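Local coordinates for sulfide-quinone reductase (Aquifex aeolicus, PDB 3HYW), which catalyses the FAD-dependent oxidation of hydrogen sulfide by a quinone, building up polysulfide on its active-site cysteines as a membrane-bound homotrimer, at residues A[18-22]-A[65-71]; A[113-119]-A[223-228]. One frame throughout, in Å; residues are numbered along the deposited sequence.

Contact 1: residues A[18-22]-A[65-71]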
ATOM      1  N   ALA A  18       4.602 -39.939  19.019  1.00 31.40           N
ATOM      2  CA  ALA A  18       5.296 -41.075  19.639  1.00 31.20           C
ATOM      3  C   ALA A  18       6.150 -40.673  20.848  1.00 31.51           C
ATOM      4  O   ALA A  18       6.083 -41.332  21.887  1.00 31.10           O
ATOM      5  CB  ALA A  18       6.137 -41.823  18.616  1.00 31.20           C
ATOM      6  N   TYR A  19       6.946 -39.609  20.709  1.00 31.37           N
ATOM      7  CA  TYR A  19       7.777 -39.133  21.819  1.00 31.81           C
ATOM      8  C   TYR A  19       6.923 -38.583  22.962  1.00 31.78           C
ATOM      9  O   TYR A  19       7.227 -38.829  24.131  1.00 31.93           O
ATOM     10  CB  TYR A  19       8.780 -38.068  21.356  1.00 31.64           C
ATOM     11  CG  TYR A  19       9.963 -38.559  20.523  1.00 32.04           C
ATOM     12  CD1 TYR A  19       9.968 -39.825  19.924  1.00 32.14           C
ATOM     13  CD2 TYR A  19      11.052 -37.722  20.286  1.00 30.58           C
ATOM     14  CE1 TYR A  19      11.047 -40.248  19.145  1.00 31.38           C
ATOM     15  CE2 TYR A  19      12.122 -38.133  19.506  1.00 31.15           C
ATOM     16  CZ  TYR A  19      12.118 -39.389  18.942  1.00 30.78           C
ATOM     17  OH  TYR A  19      13.185 -39.785  18.169  1.00 31.23           O
ATOM     18  N   ASN A  20       5.855 -37.855  22.629  1.00 31.96           N
ATOM     19  CA  ASN A  20       4.964 -37.301  23.658  1.00 32.68           C
ATOM     20  C   ASN A  20       4.327 -38.428  24.471  1.00 32.58           C
ATOM     21  O   ASN A  20       4.300 -38.374  25.695  1.00 32.40           O
ATOM     22  CB  ASN A  20       3.862 -36.423  23.059  1.00 33.11           C
ATOM     23  CG  ASN A  20       4.336 -35.025  22.690  1.00 35.50           C
ATOM     24  OD1 ASN A  20       5.127 -34.402  23.397  1.00 40.00           O
ATOM     25  ND2 ASN A  20       3.825 -34.517  21.577  1.00 37.00           N
ATOM     26  N   LEU A  21       3.835 -39.450  23.771  1.00 32.35           N
ATOM     27  CA  LEU A  21       3.281 -40.647  24.405  1.00 32.63           C
ATOM     28  C   LEU A  21       4.292 -41.383  25.278  1.00 32.91           C
ATOM     29  O   LEU A  21       3.964 -41.811  26.393  1.00 33.01           O
ATOM     30  CB  LEU A  21       2.720 -41.593  23.345  1.00 32.44           C
ATOM     31  CG  LEU A  21       1.364 -41.229  22.732  1.00 32.29           C
ATOM     32  CD1 LEU A  21       1.121 -42.080  21.503  1.00 31.42           C
ATOM     33  CD2 LEU A  21       0.227 -41.401  23.750  1.00 31.85           C
ATOM     34  N   ARG A  22       5.516 -41.530  24.772  1.00 33.27           N
ATOM     35  CA  ARG A  22       6.565 -42.243  25.502  1.00 33.41           C
ATOM     36  C   ARG A  22       6.934 -41.548  26.814  1.00 33.89           C
ATOM     37  O   ARG A  22       7.127 -42.207  27.845  1.00 33.65           O
ATOM     38  CB  ARG A  22       7.802 -42.469  24.615  1.00 33.14           C
ATOM     39  CG  ARG A  22       9.049 -43.011  25.341  1.00 32.93           C
ATOM     40  CD  ARG A  22       8.797 -44.340  26.104  1.00 32.04           C
ATOM     41  NE  ARG A  22       8.528 -45.480  25.223  1.00 31.81           N
ATOM     42  CZ  ARG A  22       7.438 -46.247  25.262  1.00 31.94           C
ATOM     43  NH1 ARG A  22       6.467 -46.019  26.143  1.00 31.73           N
ATOM     44  NH2 ARG A  22       7.317 -47.260  24.411  1.00 31.32           N
ATOM     45  N   LEU A  65      17.792 -45.404  16.184  1.00 33.03           N
ATOM     46  CA  LEU A  65      17.428 -44.376  17.146  1.00 32.84           C
ATOM     47  C   LEU A  65      16.220 -44.744  18.014  1.00 32.91           C
ATOM     48  O   LEU A  65      16.295 -44.676  19.237  1.00 32.57           O
ATOM     49  CB  LEU A  65      17.169 -43.050  16.422  1.00 32.88           C
ATOM     50  CG  LEU A  65      16.733 -41.875  17.296  1.00 32.57           C
ATOM     51  CD1 LEU A  65      17.891 -41.390  18.164  1.00 32.72           C
ATOM     52  CD2 LEU A  65      16.204 -40.774  16.427  1.00 32.44           C
ATOM     53  N   LEU A  66      15.115 -45.131  17.380  1.00 32.82           N
ATOM     54  CA  LEU A  66      13.843 -45.322  18.094  1.00 32.89           C
ATOM     55  C   LEU A  66      13.816 -46.388  19.217  1.00 33.22           C
ATOM     56  O   LEU A  66      13.148 -46.169  20.224  1.00 32.67           O
ATOM     57  CB  LEU A  66      12.667 -45.474  17.115  1.00 33.00           C
ATOM     58  CG  LEU A  66      12.476 -44.300  16.143  1.00 32.64           C
ATOM     59  CD1 LEU A  66      11.285 -44.528  15.222  1.00 32.47           C
ATOM     60  CD2 LEU A  66      12.327 -42.978  16.888  1.00 32.48           C
ATOM     61  N   PRO A  67      14.540 -47.527  19.055  1.00 33.51           N
ATOM     62  CA  PRO A  67      14.670 -48.511  20.153  1.00 33.93           C
ATOM     63  C   PRO A  67      15.254 -47.940  21.456  1.00 34.10           C
ATOM     64  O   PRO A  67      14.902 -48.408  22.537  1.00 33.86           O
ATOM     65  CB  PRO A  67      15.622 -49.561  19.570  1.00 33.86           C
ATOM     66  CG  PRO A  67      15.419 -49.458  18.104  1.00 34.27           C
ATOM     67  CD  PRO A  67      15.233 -47.997  17.842  1.00 33.52           C
ATOM     68  N   LYS A  68      16.118 -46.933  21.343  1.00 34.47           N
ATOM     69  CA  LYS A  68      16.682 -46.244  22.512  1.00 34.89           C
ATOM     70  C   LYS A  68      15.596 -45.583  23.362  1.00 34.71           C
ATOM     71  O   LYS A  68      15.801 -45.321  24.552  1.00 34.60           O
ATOM     72  CB  LYS A  68      17.719 -45.206  22.073  1.00 35.16           C
ATOM     73  CG  LYS A  68      18.946 -45.826  21.420  1.00 36.61           C
ATOM     74  CD  LYS A  68      19.963 -44.785  21.009  1.00 39.66           C
ATOM     75  CE  LYS A  68      21.257 -45.455  20.573  1.00 41.03           C
ATOM     76  NZ  LYS A  68      22.347 -44.465  20.327  1.00 43.14           N
ATOM     77  N   PHE A  69      14.444 -45.328  22.743  1.00 34.30           N
ATOM     78  CA  PHE A  69      13.300 -44.728  23.425  1.00 34.33           C
ATOM     79  C   PHE A  69      12.168 -45.736  23.590  1.00 34.42           C
ATOM     80  O   PHE A  69      11.009 -45.362  23.791  1.00 34.69           O
ATOM     81  CB  PHE A  69      12.843 -43.464  22.675  1.00 34.13           C
ATOM     82  CG  PHE A  69      13.967 -42.515  22.367  1.00 34.27           C
ATOM     83  CD1 PHE A  69      14.845 -42.095  23.378  1.00 34.16           C
ATOM     84  CD2 PHE A  69      14.173 -42.056  21.074  1.00 33.78           C
ATOM     85  CE1 PHE A  69      15.906 -41.225  23.099  1.00 33.87           C
ATOM     86  CE2 PHE A  69      15.226 -41.181  20.787  1.00 34.33           C
ATOM     87  CZ  PHE A  69      16.093 -40.771  21.801  1.00 33.79           C
ATOM     88  N   ASN A  70      12.526 -47.019  23.528  1.00 34.64           N
ATOM     89  CA  ASN A  70      11.568 -48.135  23.592  1.00 34.79           C
ATOM     90  C   ASN A  70      10.411 -48.012  22.588  1.00 34.62           C
ATOM     91  O   ASN A  70       9.258 -48.307  22.903  1.00 34.82           O
ATOM     92  CB  ASN A  70      11.071 -48.358  25.030  1.00 34.69           C
ATOM     93  CG  ASN A  70      12.203 -48.690  25.996  1.00 35.55           C
ATOM     94  OD1 ASN A  70      12.166 -48.315  27.172  1.00 35.82           O
ATOM     95  ND2 ASN A  70      13.222 -49.387  25.500  1.00 36.22           N
ATOM     96  N   ILE A  71      10.738 -47.564  21.378  1.00 34.53           N
ATOM     97  CA  ILE A  71       9.761 -47.457  20.293  1.00 34.40           C
ATOM     98  C   ILE A  71      10.160 -48.438  19.194  1.00 34.83           C
ATOM     99  O   ILE A  71      11.299 -48.433  18.727  1.00 34.68           O
ATOM    100  CB  ILE A  71       9.657 -46.000  19.748  1.00 34.53           C
ATOM    101  CG1 ILE A  71       9.066 -45.075  20.823  1.00 34.24           C
ATOM    102  CG2 ILE A  71       8.810 -45.937  18.461  1.00 33.78           C
ATOM    103  CD1 ILE A  71       9.308 -43.585  20.580  1.00 33.76           C
TER
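R22 ties the helix to the end of the loop through two main-chain oxygens: its NE donates to F69 O (2.9 Å) and its NH2 to N70 O (2.7 Å), both acceptors lying close to the guanidinium plane. The third nitrogen, NH1, bonds L28 O, so the guanidinium binds carbonyls of 65-71 and of the residues after its own helix. Within 65-71, L66 O accepts the amides of F69 and I71 (both N to O 3.0 Å), folding the chain into a compact turn. Helix 12-24 begins within the glycine-rich FAD-binding turn of the Rossmann fold, and 65-71 leads into strand 71-74, the edge of its parallel sheet. Beside the R22 bonds the packing is apolar. I71 CD1 sits 4.1 Å from A18 CB and 3.9 Å from Y19 CD1, while L66 CD2 meets the Y19 ring at its edge, 3.8 Å from CE1. The rings of Y19 and F69 meet obliquely, centroids 5.3 Å apart; the Y19 hydroxyl, near carbon atoms of L65, L66 and F69, is hydrogen-bonded to V393 O.

Contact 2: residues A[113-119]-A[223-228]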
ATOM      1  N   ALA A 113      -1.303 -29.432 -12.383  1.00 34.48           N
ATOM      2  CA  ALA A 113      -1.116 -28.763 -13.672  1.00 34.10           C
ATOM      3  C   ALA A 113      -0.556 -29.744 -14.698  1.00 34.37           C
ATOM      4  O   ALA A 113       0.230 -30.636 -14.361  1.00 34.10           O
ATOM      5  CB  ALA A 113      -0.206 -27.541 -13.528  1.00 34.03           C
ATOM      6  N   GLU A 114      -0.990 -29.590 -15.946  1.00 34.46           N
ATOM      7  CA  GLU A 114      -0.568 -30.470 -17.029  1.00 35.02           C
ATOM      8  C   GLU A 114       0.937 -30.371 -17.239  1.00 34.74           C
ATOM      9  O   GLU A 114       1.471 -29.275 -17.415  1.00 34.43           O
ATOM     10  CB  GLU A 114      -1.304 -30.108 -18.322  1.00 35.08           C
ATOM     11  CG  GLU A 114      -1.088 -31.085 -19.457  1.00 37.43           C
ATOM     12  CD  GLU A 114      -2.084 -32.227 -19.436  1.00 40.08           C
ATOM     13  OE1 GLU A 114      -3.051 -32.173 -20.227  1.00 41.55           O
ATOM     14  OE2 GLU A 114      -1.908 -33.165 -18.622  1.00 40.99           O
ATOM     15  N   GLY A 115       1.609 -31.521 -17.209  1.00 34.74           N
ATOM     16  CA  GLY A 115       3.060 -31.585 -17.401  1.00 35.06           C
ATOM     17  C   GLY A 115       3.889 -31.106 -16.215  1.00 35.09           C
ATOM     18  O   GLY A 115       5.099 -30.917 -16.340  1.00 34.84           O
ATOM     19  N   GLN A 116       3.249 -30.918 -15.064  1.00 35.30           N
ATOM     20  CA  GLN A 116       3.929 -30.349 -13.893  1.00 35.57           C
ATOM     21  C   GLN A 116       4.985 -31.288 -13.316  1.00 36.12           C
ATOM     22  O   GLN A 116       6.145 -30.895 -13.153  1.00 35.71           O
ATOM     23  CB  GLN A 116       2.921 -29.941 -12.815  1.00 35.40           C
ATOM     24  CG  GLN A 116       3.556 -29.387 -11.524  1.00 35.37           C
ATOM     25  CD  GLN A 116       2.532 -29.044 -10.454  1.00 35.22           C
ATOM     26  OE1 GLN A 116       1.324 -29.114 -10.680  1.00 34.16           O
ATOM     27  NE2 GLN A 116       3.019 -28.668  -9.274  1.00 35.77           N
ATOM     28  N   GLU A 117       4.587 -32.524 -13.013  1.00 36.97           N
ATOM     29  CA  GLU A 117       5.525 -33.500 -12.457  1.00 38.06           C
ATOM     30  C   GLU A 117       6.706 -33.756 -13.400  1.00 38.16           C
ATOM     31  O   GLU A 117       7.828 -33.961 -12.939  1.00 38.79           O
ATOM     32  CB  GLU A 117       4.824 -34.811 -12.093  1.00 37.93           C
ATOM     33  CG  GLU A 117       5.619 -35.655 -11.083  1.00 38.96           C
ATOM     34  CD  GLU A 117       4.932 -36.956 -10.688  1.00 38.92           C
ATOM     35  OE1 GLU A 117       3.792 -37.207 -11.128  1.00 40.51           O
ATOM     36  OE2 GLU A 117       5.545 -37.735  -9.929  1.00 40.77           O
ATOM     37  N   GLU A 118       6.448 -33.713 -14.708  1.00 38.43           N
ATOM     38  CA  GLU A 118       7.466 -33.989 -15.731  1.00 38.57           C
ATOM     39  C   GLU A 118       8.384 -32.800 -16.040  1.00 38.01           C
ATOM     40  O   GLU A 118       9.596 -32.975 -16.206  1.00 37.66           O
ATOM     41  CB  GLU A 118       6.817 -34.465 -17.044  1.00 39.26           C
ATOM     42  CG  GLU A 118       6.044 -35.778 -16.957  1.00 41.28           C
ATOM     43  CD  GLU A 118       4.536 -35.583 -16.807  1.00 43.95           C
ATOM     44  OE1 GLU A 118       4.100 -34.648 -16.091  1.00 43.59           O
ATOM     45  OE2 GLU A 118       3.783 -36.384 -17.408  1.00 45.97           O
ATOM     46  N   ASN A 119       7.804 -31.604 -16.131  1.00 37.19           N
ATOM     47  CA  ASN A 119       8.523 -30.425 -16.635  1.00 36.83           C
ATOM     48  C   ASN A 119       8.940 -29.401 -15.581  1.00 36.63           C
ATOM     49  O   ASN A 119       9.833 -28.582 -15.822  1.00 36.56           O
ATOM     50  CB  ASN A 119       7.700 -29.731 -17.724  1.00 36.52           C
ATOM     51  CG  ASN A 119       7.357 -30.656 -18.873  1.00 36.04           C
ATOM     52  OD1 ASN A 119       8.166 -31.493 -19.274  1.00 35.69           O
ATOM     53  ND2 ASN A 119       6.154 -30.506 -19.412  1.00 35.77           N
ATOM     54  N   VAL A 223      -2.867 -21.854 -12.501  1.00 32.09           N
ATOM     55  CA  VAL A 223      -1.854 -22.477 -13.350  1.00 32.46           C
ATOM     56  C   VAL A 223      -2.439 -23.780 -13.886  1.00 32.98           C
ATOM     57  O   VAL A 223      -2.872 -24.645 -13.109  1.00 33.17           O
ATOM     58  CB  VAL A 223      -0.539 -22.742 -12.576  1.00 32.49           C
ATOM     59  CG1 VAL A 223       0.476 -23.485 -13.446  1.00 32.36           C
ATOM     60  CG2 VAL A 223       0.047 -21.440 -12.083  1.00 31.90           C
ATOM     61  N   LYS A 224      -2.469 -23.897 -15.211  1.00 33.14           N
ATOM     62  CA  LYS A 224      -3.112 -25.029 -15.879  1.00 33.91           C
ATOM     63  C   LYS A 224      -2.110 -26.008 -16.481  1.00 33.77           C
ATOM     64  O   LYS A 224      -2.389 -27.205 -16.597  1.00 33.40           O
ATOM     65  CB  LYS A 224      -4.070 -24.534 -16.969  1.00 34.05           C
ATOM     66  CG  LYS A 224      -5.325 -23.846 -16.435  1.00 36.36           C
ATOM     67  CD  LYS A 224      -6.094 -24.759 -15.469  1.00 38.72           C
ATOM     68  CE  LYS A 224      -7.330 -24.084 -14.900  1.00 39.99           C
ATOM     69  NZ  LYS A 224      -8.562 -24.482 -15.627  1.00 41.50           N
ATOM     70  N   ALA A 225      -0.948 -25.485 -16.866  1.00 33.84           N
ATOM     71  CA  ALA A 225       0.060 -26.276 -17.549  1.00 34.19           C
ATOM     72  C   ALA A 225       1.446 -25.698 -17.374  1.00 34.56           C
ATOM     73  O   ALA A 225       1.636 -24.476 -17.374  1.00 34.73           O
ATOM     74  CB  ALA A 225      -0.271 -26.406 -19.053  1.00 33.75           C
ATOM     75  N   ILE A 226       2.409 -26.598 -17.225  1.00 34.89           N
ATOM     76  CA  ILE A 226       3.812 -26.247 -17.260  1.00 35.60           C
ATOM     77  C   ILE A 226       4.442 -27.052 -18.388  1.00 36.12           C
ATOM     78  O   ILE A 226       4.467 -28.284 -18.358  1.00 36.20           O
ATOM     79  CB  ILE A 226       4.516 -26.515 -15.912  1.00 35.48           C
ATOM     80  CG1 ILE A 226       3.864 -25.672 -14.807  1.00 35.40           C
ATOM     81  CG2 ILE A 226       6.000 -26.195 -16.012  1.00 35.65           C
ATOM     82  CD1 ILE A 226       3.888 -26.306 -13.450  1.00 34.99           C
ATOM     83  N   GLU A 227       4.913 -26.333 -19.397  1.00 36.69           N
ATOM     84  CA  GLU A 227       5.599 -26.927 -20.528  1.00 37.48           C
ATOM     85  C   GLU A 227       7.097 -26.683 -20.336  1.00 37.62           C
ATOM     86  O   GLU A 227       7.482 -25.926 -19.440  1.00 37.39           O
ATOM     87  CB  GLU A 227       5.074 -26.323 -21.836  1.00 37.57           C
ATOM     88  CG  GLU A 227       3.598 -26.653 -22.108  1.00 38.30           C
ATOM     89  CD  GLU A 227       3.072 -26.094 -23.424  1.00 38.44           C
ATOM     90  OE1 GLU A 227       3.882 -25.715 -24.300  1.00 40.82           O
ATOM     91  OE2 GLU A 227       1.835 -26.046 -23.589  1.00 39.81           O
ATOM     92  N   PRO A 228       7.955 -27.351 -21.134  1.00 37.76           N
ATOM     93  CA  PRO A 228       9.392 -27.088 -20.988  1.00 37.86           C
ATOM     94  C   PRO A 228       9.748 -25.631 -21.297  1.00 37.92           C
ATOM     95  O   PRO A 228      10.796 -25.140 -20.870  1.00 37.89           O
ATOM     96  CB  PRO A 228      10.023 -28.019 -22.033  1.00 38.02           C
ATOM     97  CG  PRO A 228       8.998 -29.088 -22.264  1.00 37.95           C
ATOM     98  CD  PRO A 228       7.686 -28.384 -22.151  1.00 37.61           C
TER
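The two backbones join at a single beta bridge pairing E114 with A225, whose CA atoms lie 4.3 Å apart. E114 supplies both ends of it: its N donates to K224 O (2.8 Å), and its O accepts from I226 N (2.8 Å). The same E114 O also receives a CA-H...O contact from A225 CA at 3.3 Å. The bridge residue is itself part of a type II turn, A113 to Q116, closed by Q116 N to A113 O (3.1 Å), and the chain then enters helix 116-119. G115 takes the positive phi of this turn and is also the N-cap residue of the helix; a CB there would clash with I226 O.

One side-chain bond extends the backbone pairing: N119 ND2 donates to I226 O at 3.0 Å, nearly in line, so the short helix is held to the strand end as well. Q116 OE1 accepts A113 N (3.1 Å), a second bond across the turn. The aliphatic part of Q116 rests on I226, CG to CD1 3.6 Å, and A113 CB completes the apolar patch, 4.1 Å from V223 CG1 and 4.3 Å from I226 CD1.

Opposite I232 the strand carries a classic beta bulge, formed by K224 and A225, and K224 makes a salt bridge with E234 on strand 230-234. The E114-A225 bridge adds the 113-119 turn to the outer side of edge strand 222-226, while I226 and V223 pack on F250 of strand 247-255, in the neighbouring mixed sheet.

Overall arrangement
Both segments of contact 1 precede those of contact 2 in the chain, and the two contacts lie on opposite sides of the chain's centre, 42 Å between centres and about 27 Å between nearest atoms. They share no helix, strand or sheet, though all four segments belong to the pyridine nucleotide-disulphide oxidoreductase region. Contact 1 ties the helix of the FAD-binding turn to the lead-in of strand 71-74, at the edge of the five-stranded parallel sheet. Contact 2 joins the three-stranded antiparallel sheet to the segment after strand 108-110 of the mixed sheet. Neither touches FAD, which is about 10 Å from the L66 side chain and about 12 Å from that of Q116.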